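Local coordinates for alanine racemase, biosynthetic (Pseudomonas aeruginosa PAO1, PDB 6A2F), which is a two-domain enzyme of the alanine racemase family whose N-terminal domain is a TIM barrel and whose pyridoxal phosphate cofactor is covalently bound, at residues Gly55-Leu61 with Ala74-Glu80; Arg95-Gln101 with Leu118-Lys123; Gly106-Leu110 with Arg144-His148. One frame throughout, in Å; residues are numbered along the deposited sequence.

Contact 1 of 3, residues Gly55-Leu61 with Ala74-Glu80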
loop_
_atom_site.group_PDB
_atom_site.type_symbol
_atom_site.label_atom_id
_atom_site.label_comp_id
_atom_site.label_asym_id
_atom_site.label_seq_id
_atom_site.Cartn_x
_atom_site.Cartn_y
_atom_site.Cartn_z
ATOM N N GLY A 55 -10.982 -25.242 -6.279
ATOM C CA GLY A 55 -11.810 -24.322 -5.514
ATOM C C GLY A 55 -11.060 -23.041 -5.231
ATOM O O GLY A 55 -9.892 -22.911 -5.587
ATOM N N PHE A 56 -11.728 -22.096 -4.578
ATOM C CA PHE A 56 -11.123 -20.803 -4.269
ATOM C C PHE A 56 -11.220 -20.478 -2.789
ATOM O O PHE A 56 -12.204 -20.823 -2.138
ATOM C CB PHE A 56 -11.786 -19.692 -5.089
ATOM C CG PHE A 56 -11.602 -19.841 -6.569
ATOM C CD1 PHE A 56 -10.428 -19.421 -7.182
ATOM C CD2 PHE A 56 -12.601 -20.405 -7.352
ATOM C CE1 PHE A 56 -10.253 -19.560 -8.549
ATOM C CE2 PHE A 56 -12.433 -20.547 -8.722
ATOM C CZ PHE A 56 -11.259 -20.123 -9.321
ATOM N N ALA A 57 -10.194 -19.815 -2.267
ATOM C CA ALA A 57 -10.202 -19.342 -0.885
ATOM C C ALA A 57 -9.993 -17.825 -0.829
ATOM O O ALA A 57 -9.102 -17.279 -1.496
ATOM C CB ALA A 57 -9.144 -20.065 -0.066
ATOM N N VAL A 58 -10.831 -17.156 -0.037
ATOM C CA VAL A 58 -10.768 -15.700 0.147
ATOM C C VAL A 58 -10.818 -15.322 1.633
ATOM O O VAL A 58 -11.044 -16.178 2.489
ATOM C CB VAL A 58 -11.891 -14.974 -0.628
ATOM C CG1 VAL A 58 -11.678 -15.084 -2.136
ATOM C CG2 VAL A 58 -13.265 -15.499 -0.218
ATOM N N ALA A 59 -10.619 -14.035 1.925
ATOM C CA ALA A 59 -10.543 -13.535 3.304
ATOM C C ALA A 59 -11.867 -12.997 3.897
ATOM O O ALA A 59 -11.989 -12.846 5.122
ATOM C CB ALA A 59 -9.454 -12.476 3.404
ATOM N N CYS A 60 -12.839 -12.694 3.037
ATOM C CA CYS A 60 -14.099 -12.085 3.479
ATOM C C CYS A 60 -15.215 -12.288 2.457
ATOM O O CYS A 60 -14.960 -12.712 1.325
ATOM C CB CYS A 60 -13.912 -10.587 3.766
ATOM S SG CYS A 60 -13.452 -9.600 2.323
ATOM N N LEU A 61 -16.444 -11.970 2.869
ATOM C CA LEU A 61 -17.651 -12.198 2.067
ATOM C C LEU A 61 -17.663 -11.372 0.781
ATOM O O LEU A 61 -18.113 -11.853 -0.266
ATOM C CB LEU A 61 -18.903 -11.907 2.907
ATOM C CG LEU A 61 -20.305 -12.189 2.352
ATOM C CD1 LEU A 61 -20.630 -13.675 2.380
ATOM C CD2 LEU A 61 -21.340 -11.421 3.160
ATOM N N ALA A 74 -18.220 -23.253 -8.270
ATOM C CA ALA A 74 -16.971 -23.576 -7.583
ATOM C C ALA A 74 -17.078 -23.474 -6.060
ATOM O O ALA A 74 -17.848 -22.661 -5.524
ATOM C CB ALA A 74 -15.838 -22.703 -8.089
ATOM N N ARG A 75 -16.306 -24.316 -5.377
ATOM C CA ARG A 75 -16.153 -24.239 -3.931
ATOM C C ARG A 75 -15.425 -22.936 -3.561
ATOM O O ARG A 75 -14.341 -22.654 -4.073
ATOM C CB ARG A 75 -15.375 -25.456 -3.417
ATOM C CG ARG A 75 -15.420 -25.635 -1.907
ATOM C CD ARG A 75 -14.394 -26.647 -1.419
ATOM N NE ARG A 75 -14.815 -28.046 -1.580
ATOM C CZ ARG A 75 -15.326 -28.804 -0.610
ATOM N NH1 ARG A 75 -15.513 -28.306 0.608
ATOM N NH2 ARG A 75 -15.654 -30.064 -0.860
ATOM N N ILE A 76 -16.050 -22.134 -2.702
ATOM C CA ILE A 76 -15.431 -20.909 -2.187
ATOM C C ILE A 76 -15.373 -20.955 -0.656
ATOM O O ILE A 76 -16.400 -21.017 0.018
ATOM C CB ILE A 76 -16.160 -19.621 -2.654
ATOM C CG1 ILE A 76 -16.345 -19.600 -4.179
ATOM C CG2 ILE A 76 -15.395 -18.385 -2.196
ATOM C CD1 ILE A 76 -17.335 -18.565 -4.674
ATOM N N LEU A 77 -14.158 -20.929 -0.123
ATOM C CA LEU A 77 -13.928 -20.977 1.315
ATOM C C LEU A 77 -13.679 -19.587 1.892
ATOM O O LEU A 77 -12.813 -18.864 1.418
ATOM C CB LEU A 77 -12.729 -21.879 1.611
ATOM C CG LEU A 77 -12.176 -21.901 3.037
ATOM C CD1 LEU A 77 -13.200 -22.479 3.997
ATOM C CD2 LEU A 77 -10.880 -22.695 3.079
ATOM N N LEU A 78 -14.458 -19.219 2.905
ATOM C CA LEU A 78 -14.169 -18.038 3.713
ATOM C C LEU A 78 -13.169 -18.445 4.793
ATOM O O LEU A 78 -13.522 -19.160 5.731
ATOM C CB LEU A 78 -15.439 -17.497 4.373
ATOM C CG LEU A 78 -16.610 -16.961 3.545
ATOM C CD1 LEU A 78 -17.830 -16.787 4.444
ATOM C CD2 LEU A 78 -16.261 -15.652 2.855
ATOM N N LEU A 79 -11.923 -17.999 4.648
ATOM C CA LEU A 79 -10.839 -18.401 5.548
ATOM C C LEU A 79 -11.061 -17.980 7.003
ATOM O O LEU A 79 -10.695 -18.707 7.920
ATOM C CB LEU A 79 -9.489 -17.878 5.043
ATOM C CG LEU A 79 -8.959 -18.497 3.745
ATOM C CD1 LEU A 79 -7.856 -17.641 3.142
ATOM C CD2 LEU A 79 -8.482 -19.927 3.959
ATOM N N GLU A 80 -11.659 -16.807 7.199
ATOM C CA GLU A 80 -11.913 -16.283 8.540
ATOM C C GLU A 80 -13.373 -16.463 8.954
ATOM O O GLU A 80 -13.773 -16.017 10.030
ATOM C CB GLU A 80 -11.530 -14.802 8.623
ATOM C CG GLU A 80 -10.056 -14.518 8.372
ATOM C CD GLU A 80 -9.769 -13.035 8.198
ATOM O OE1 GLU A 80 -10.388 -12.214 8.921
ATOM O OE2 GLU A 80 -8.923 -12.690 7.339
HETATM O O HOH W 1 -13.534 -15.140 5.865
#
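Val58 spreads its CG2 methyl over two residues of the neighbouring strand, lying 4.1 Å from Ile76 CG2 and 4.3 Å from Leu78 CD2. Phe56 shares this face of the sheet and meets Ala74 at its ring edge, Phe56 CD2 standing 4.0 Å from Ala74 CB. Helix 61-70 covers Val58 and Ile76. On the other face the side chains of Ala57 and Leu77 touch Phe30, and Ala57 CB packs 4.1 Å from Leu79 CD2.

Between these two layers runs a parallel ladder. Phe56 N donates to Arg75 O at 2.7 Å and Leu77 N to Phe56 O at 2.8 Å; Val58 N then donates to Leu77 O and Leu79 N to Val58 O, each at 3.0 Å. Past the last rung a water continues the link, accepting from Glu80 N at 2.8 Å and donating weakly to Ala59 O at 2.9 Å. Here the strands open into loops, where the side chain of Glu80 is about 4 Å from a bound d-lysine and packs on Asp303 of the second subunit. Because the strands pair in parallel with helix 61-70 between them, they form a beta-alpha-beta unit, the repeating element of the TIM barrel.

Contact 2 of 3, residues Arg95-Gln101 with Leu118-Lys123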
loop_
_atom_site.group_PDB
_atom_site.type_symbol
_atom_site.label_atom_id
_atom_site.label_comp_id
_atom_site.label_asym_id
_atom_site.label_seq_id
_atom_site.Cartn_x
_atom_site.Cartn_y
_atom_site.Cartn_z
ATOM N N ARG A 95 -23.616 -19.860 -1.520
ATOM C CA ARG A 95 -23.180 -21.249 -1.322
ATOM C C ARG A 95 -21.687 -21.363 -0.965
ATOM O O ARG A 95 -20.895 -21.982 -1.685
ATOM C CB ARG A 95 -23.537 -22.108 -2.541
ATOM C CG ARG A 95 -25.023 -22.396 -2.689
ATOM C CD ARG A 95 -25.237 -23.476 -3.742
ATOM N NE ARG A 95 -26.500 -24.205 -3.572
ATOM C CZ ARG A 95 -26.651 -25.516 -3.774
ATOM N NH1 ARG A 95 -27.840 -26.083 -3.600
ATOM N NH2 ARG A 95 -25.615 -26.265 -4.141
ATOM N N LEU A 96 -21.325 -20.756 0.163
ATOM C CA LEU A 96 -19.935 -20.664 0.592
ATOM C C LEU A 96 -19.592 -21.674 1.674
ATOM O O LEU A 96 -20.463 -22.100 2.442
ATOM C CB LEU A 96 -19.625 -19.253 1.097
ATOM C CG LEU A 96 -19.896 -18.069 0.164
ATOM C CD1 LEU A 96 -19.553 -16.774 0.874
ATOM C CD2 LEU A 96 -19.122 -18.188 -1.138
ATOM N N ASP A 97 -18.319 -22.059 1.715
ATOM C CA ASP A 97 -17.786 -22.857 2.808
ATOM C C ASP A 97 -17.487 -21.939 3.977
ATOM O O ASP A 97 -16.772 -20.943 3.827
ATOM C CB ASP A 97 -16.510 -23.582 2.392
ATOM C CG ASP A 97 -16.776 -24.816 1.563
ATOM O OD1 ASP A 97 -17.853 -24.917 0.931
ATOM O OD2 ASP A 97 -15.892 -25.696 1.545
ATOM N N LEU A 98 -18.031 -22.277 5.138
ATOM C CA LEU A 98 -17.842 -21.461 6.322
ATOM C C LEU A 98 -16.698 -21.976 7.182
ATOM O O LEU A 98 -16.384 -23.170 7.173
ATOM C CB LEU A 98 -19.130 -21.390 7.143
ATOM C CG LEU A 98 -20.395 -20.888 6.438
ATOM C CD1 LEU A 98 -21.562 -20.903 7.411
ATOM C CD2 LEU A 98 -20.202 -19.501 5.837
ATOM N N VAL A 99 -16.069 -21.048 7.899
ATOM C CA VAL A 99 -15.113 -21.365 8.944
ATOM C C VAL A 99 -15.698 -20.943 10.295
ATOM O O VAL A 99 -16.316 -19.877 10.409
ATOM C CB VAL A 99 -13.739 -20.691 8.687
ATOM C CG1 VAL A 99 -12.953 -20.506 9.974
ATOM C CG2 VAL A 99 -12.922 -21.504 7.694
ATOM N N ILE A 100 -15.526 -21.803 11.300
ATOM C CA ILE A 100 -15.799 -21.447 12.695
ATOM C C ILE A 100 -14.506 -21.537 13.523
ATOM O O ILE A 100 -13.893 -22.599 13.612
ATOM C CB ILE A 100 -16.930 -22.307 13.308
ATOM C CG1 ILE A 100 -18.244 -22.073 12.556
ATOM C CG2 ILE A 100 -17.099 -21.986 14.787
ATOM C CD1 ILE A 100 -19.343 -23.060 12.887
ATOM N N GLN A 101 -14.114 -20.405 14.115
ATOM C CA GLN A 101 -12.836 -20.244 14.828
ATOM C C GLN A 101 -13.003 -20.015 16.315
ATOM O O GLN A 101 -12.079 -20.267 17.083
ATOM C CB GLN A 101 -12.096 -19.010 14.327
ATOM C CG GLN A 101 -11.793 -18.988 12.854
ATOM C CD GLN A 101 -11.556 -17.587 12.337
ATOM O OE1 GLN A 101 -11.998 -16.599 12.931
ATOM N NE2 GLN A 101 -10.863 -17.493 11.215
ATOM N N LEU A 118 -24.419 -26.049 4.742
ATOM C CA LEU A 118 -23.179 -25.577 4.135
ATOM C C LEU A 118 -21.980 -26.366 4.660
ATOM O O LEU A 118 -22.053 -26.984 5.730
ATOM C CB LEU A 118 -22.997 -24.078 4.401
ATOM C CG LEU A 118 -24.033 -23.095 3.836
ATOM C CD1 LEU A 118 -23.900 -21.755 4.533
ATOM C CD2 LEU A 118 -23.907 -22.926 2.328
ATOM N N ASN A 119 -20.885 -26.358 3.904
ATOM C CA ASN A 119 -19.648 -26.970 4.377
ATOM C C ASN A 119 -19.055 -26.093 5.473
ATOM O O ASN A 119 -18.938 -24.874 5.314
ATOM C CB ASN A 119 -18.642 -27.172 3.241
ATOM C CG ASN A 119 -19.182 -28.051 2.131
ATOM O OD1 ASN A 119 -19.979 -28.960 2.360
ATOM N ND2 ASN A 119 -18.739 -27.782 0.914
ATOM N N VAL A 120 -18.716 -26.729 6.592
ATOM C CA VAL A 120 -18.185 -26.047 7.762
ATOM C C VAL A 120 -16.777 -26.566 8.049
ATOM O O VAL A 120 -16.565 -27.777 8.171
ATOM C CB VAL A 120 -19.096 -26.252 8.997
ATOM C CG1 VAL A 120 -18.463 -25.655 10.245
ATOM C CG2 VAL A 120 -20.474 -25.643 8.763
ATOM N N TRP A 121 -15.822 -25.642 8.127
ATOM C CA TRP A 121 -14.444 -25.955 8.487
ATOM C C TRP A 121 -14.176 -25.409 9.884
ATOM O O TRP A 121 -14.229 -24.194 10.108
ATOM C CB TRP A 121 -13.466 -25.319 7.493
ATOM C CG TRP A 121 -13.592 -25.818 6.077
ATOM C CD1 TRP A 121 -14.597 -25.538 5.192
ATOM C CD2 TRP A 121 -12.671 -26.672 5.382
ATOM N NE1 TRP A 121 -14.363 -26.169 3.993
ATOM C CE2 TRP A 121 -13.187 -26.868 4.078
ATOM C CE3 TRP A 121 -11.462 -27.292 5.732
ATOM C CZ2 TRP A 121 -12.536 -27.666 3.124
ATOM C CZ3 TRP A 121 -10.815 -28.088 4.779
ATOM C CH2 TRP A 121 -11.352 -28.259 3.492
ATOM N N LEU A 122 -13.915 -26.311 10.824
ATOM C CA LEU A 122 -13.580 -25.933 12.188
ATOM C C LEU A 122 -12.099 -25.623 12.244
ATOM O O LEU A 122 -11.274 -26.429 11.804
ATOM C CB LEU A 122 -13.915 -27.063 13.173
ATOM C CG LEU A 122 -15.376 -27.363 13.506
ATOM C CD1 LEU A 122 -15.480 -28.630 14.340
ATOM C CD2 LEU A 122 -16.014 -26.192 14.239
ATOM N N LYS A 123 -11.764 -24.454 12.779
ATOM C CA LYS A 123 -10.376 -24.025 12.822
ATOM C C LYS A 123 -9.707 -24.341 14.144
ATOM O O LYS A 123 -10.124 -23.869 15.201
ATOM C CB LYS A 123 -10.236 -22.535 12.495
ATOM C CG LYS A 123 -8.783 -22.087 12.360
ATOM C CD LYS A 123 -8.657 -20.660 11.864
ATOM C CE LYS A 123 -9.081 -20.532 10.411
ATOM N NZ LYS A 123 -8.941 -19.126 9.950
HETATM O O HOH W 2 -20.781 -24.671 1.480
#
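Asp97 divides its carboxylate between two neighbours across the gap: Trp121 NE1 donates to Asp97 OD2 at 2.9 Å, nearly straight, and Asn119 ND2 donates to Asp97 OD1 at 3.0 Å. The charge is answered by Arg75, which forms a salt bridge with Asp97, while Asn119 accepts a hydrogen bond from Arg152. A water at the same end donates to Asp97 OD1 and accepts from Asn119 N, both at 3.0 Å.

The backbones then pair as parallel strands. Leu98 N donates to Asn119 O at 2.8 Å, Trp121 N to Leu98 O at 2.7 Å, Ile100 N to Trp121 O at 3.0 Å and Lys123 N to Ile100 O at 2.9 Å. The ammonium group of Lys123 bonds to Leu79 O, just past the end of strand 75-78, and to a malonate ion, probably brought in by the crystallisation liquor.

Alternating side chains pack on two faces. Leu98 CD1 lies 3.8 Å from Leu118 CD1, and Ile100 CD1 is equally far from Val120 CG1; Ile100 and Leu122 also touch Leu145 of helix 135-145, on the outer layer of the barrel. On the other face Val99 CG2 approaches Trp121 CB at 3.9 Å, and Trp121 also packs against Leu77.

The principle is plain: hydrocarbon fills the space between strands and helices, whereas the face carrying Trp121 holds a buried acid whose charge is met by Arg75, which it shares with Glu153, and by directed indole and amide donors.

Contact 3 of 3, residues Gly106-Leu110 with Arg144-His148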
loop_
_atom_site.group_PDB
_atom_site.type_symbol
_atom_site.label_atom_id
_atom_site.label_comp_id
_atom_site.label_asym_id
_atom_site.label_seq_id
_atom_site.Cartn_x
_atom_site.Cartn_y
_atom_site.Cartn_z
ATOM N N GLY A 106 -19.144 -19.361 16.308
ATOM C CA GLY A 106 -19.889 -20.623 16.309
ATOM C C GLY A 106 -21.330 -20.462 16.755
ATOM O O GLY A 106 -22.242 -21.074 16.189
ATOM N N GLU A 107 -21.527 -19.618 17.764
ATOM C CA GLU A 107 -22.853 -19.321 18.284
ATOM C C GLU A 107 -23.671 -18.533 17.250
ATOM O O GLU A 107 -24.886 -18.724 17.130
ATOM C CB GLU A 107 -22.737 -18.564 19.611
ATOM C CG GLU A 107 -23.731 -18.997 20.680
ATOM C CD GLU A 107 -23.678 -20.488 20.990
ATOM O OE1 GLU A 107 -22.716 -20.940 21.651
ATOM O OE2 GLU A 107 -24.615 -21.210 20.583
ATOM N N ALA A 108 -23.000 -17.666 16.491
ATOM C CA ALA A 108 -23.659 -16.895 15.436
ATOM C C ALA A 108 -24.161 -17.793 14.297
ATOM O O ALA A 108 -25.248 -17.565 13.751
ATOM C CB ALA A 108 -22.736 -15.808 14.905
ATOM N N PHE A 109 -23.369 -18.808 13.949
ATOM C CA PHE A 109 -23.769 -19.781 12.936
ATOM C C PHE A 109 -24.992 -20.581 13.385
ATOM O O PHE A 109 -25.963 -20.709 12.640
ATOM C CB PHE A 109 -22.615 -20.724 12.581
ATOM C CG PHE A 109 -23.051 -21.944 11.814
ATOM C CD1 PHE A 109 -23.365 -21.856 10.459
ATOM C CD2 PHE A 109 -23.167 -23.175 12.451
ATOM C CE1 PHE A 109 -23.774 -22.974 9.752
ATOM C CE2 PHE A 109 -23.576 -24.298 11.746
ATOM C CZ PHE A 109 -23.877 -24.198 10.396
ATOM N N LEU A 110 -24.930 -21.115 14.602
ATOM C CA LEU A 110 -26.060 -21.811 15.218
ATOM C C LEU A 110 -27.336 -20.970 15.196
ATOM O O LEU A 110 -28.401 -21.463 14.819
ATOM C CB LEU A 110 -25.714 -22.211 16.659
ATOM C CG LEU A 110 -25.197 -23.622 16.997
ATOM C CD1 LEU A 110 -24.408 -24.252 15.864
ATOM C CD2 LEU A 110 -24.363 -23.602 18.272
ATOM N N ARG A 144 -21.158 -31.041 18.764
ATOM C CA ARG A 144 -22.364 -30.262 18.518
ATOM C C ARG A 144 -22.755 -30.283 17.040
ATOM O O ARG A 144 -23.938 -30.369 16.707
ATOM C CB ARG A 144 -22.185 -28.815 19.000
ATOM C CG ARG A 144 -23.485 -28.105 19.384
ATOM C CD ARG A 144 -23.232 -26.835 20.205
ATOM N NE ARG A 144 -21.999 -26.922 20.996
ATOM C CZ ARG A 144 -21.547 -25.986 21.828
ATOM N NH1 ARG A 144 -22.225 -24.857 22.021
ATOM N NH2 ARG A 144 -20.404 -26.192 22.482
ATOM N N LEU A 145 -21.755 -30.230 16.161
ATOM C CA LEU A 145 -21.988 -29.931 14.745
ATOM C C LEU A 145 -22.046 -31.122 13.793
ATOM O O LEU A 145 -22.553 -30.979 12.681
ATOM C CB LEU A 145 -20.959 -28.910 14.235
ATOM C CG LEU A 145 -21.059 -27.491 14.801
ATOM C CD1 LEU A 145 -19.831 -26.675 14.418
ATOM C CD2 LEU A 145 -22.329 -26.796 14.331
ATOM N N ARG A 146 -21.539 -32.281 14.216
ATOM C CA ARG A 146 -21.400 -33.437 13.320
ATOM C C ARG A 146 -22.698 -33.888 12.632
ATOM O O ARG A 146 -22.670 -34.279 11.463
ATOM C CB ARG A 146 -20.710 -34.617 14.024
ATOM C CG ARG A 146 -20.551 -35.890 13.182
ATOM C CD ARG A 146 -19.567 -35.750 12.022
ATOM N NE ARG A 146 -20.189 -35.246 10.793
ATOM C CZ ARG A 146 -19.552 -35.084 9.632
ATOM N NH1 ARG A 146 -18.261 -35.384 9.515
ATOM N NH2 ARG A 146 -20.209 -34.620 8.577
ATOM N N SER A 147 -23.821 -33.834 13.351
ATOM C CA SER A 147 -25.121 -34.177 12.767
ATOM C C SER A 147 -26.115 -33.002 12.803
ATOM O O SER A 147 -27.334 -33.206 12.734
ATOM C CB SER A 147 -25.716 -35.441 13.420
ATOM O OG SER A 147 -26.132 -35.194 14.753
ATOM N N HIS A 148 -25.585 -31.783 12.902
ATOM C CA HIS A 148 -26.395 -30.568 12.826
ATOM C C HIS A 148 -26.968 -30.392 11.415
ATOM O O HIS A 148 -26.231 -30.509 10.433
ATOM C CB HIS A 148 -25.570 -29.332 13.221
ATOM C CG HIS A 148 -26.383 -28.078 13.352
ATOM N ND1 HIS A 148 -26.796 -27.582 14.571
ATOM C CD2 HIS A 148 -26.869 -27.227 12.417
ATOM C CE1 HIS A 148 -27.496 -26.478 14.381
ATOM N NE2 HIS A 148 -27.557 -26.243 13.083
#
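Arg144, near the C-terminal end of helix 135-145, extends toward helix 103-112, and its CD lies 3.9 Å from Leu110 CD2. Its guanidinium comes to Glu107, but only as a long salt bridge, with Arg144 NH1 and Glu107 OE1 4.0 Å apart. Trp141, one turn earlier in the same helix, offers this guanidinium a cation-pi partner, so Glu107 is not its sole neighbour.

Leu145 follows and points into the gap between the helices. Its CD2 methyl sits 3.6 Å from Leu110 CD1 and 3.8 Å from Phe109 CE2, approaching the edge of the phenyl ring. The same leucine rests on Ile100, Val151 and Leu154, and Phe109 reaches Leu98 and Ile100, so the two helices share a floor of barrel strands.

From Leu145 the chain makes a type I beta turn, closed by the hydrogen bond from His148 N to Leu145 O at 3.1 Å. The turn brings the imidazole of His148 back toward helix 103-112, where His148 CE1 lies 4.1 Å from Leu110 CD1. Its ring meets that of Phe109 obliquely, the centroids 5.9 Å apart and the planes inclined by 48°.

The backbones stay apart: no CA pair comes closer than 9.1 Å, the distance from Leu110 CA to His148 CA. Side chains alone join the two segments: no hydrogen bond crosses, the long ion pair lies at the exposed margin, and the cohesion is mainly apolar, centred on Leu110, against which Leu145, His148 and the aliphatic CD of Arg144 pack, with Phe109 beside them.

How the contacts relate
Followed from the N terminus, the chain closes contact 1 first, returning through helix 61-70 to pair strand 75-78 with strand 55-58. Contact 2 comes after it in series and closes the loop around helix 103-112. Backbone bonds of Asp97 link the two pairs, Ile76 O probably accepting from Asp97 N at 2.8 Å, which sets strand 75-78 beside the chain entering strand 98-100. Contact 3 crosses contact 2, because residues 106-110 fall inside its loop and residues 144-148 beyond it. It ties successive helices together outside the barrel wall, with Leu98 CD1 3.7 Å from Phe109 CD1. Contacts 1 and 3 do not touch.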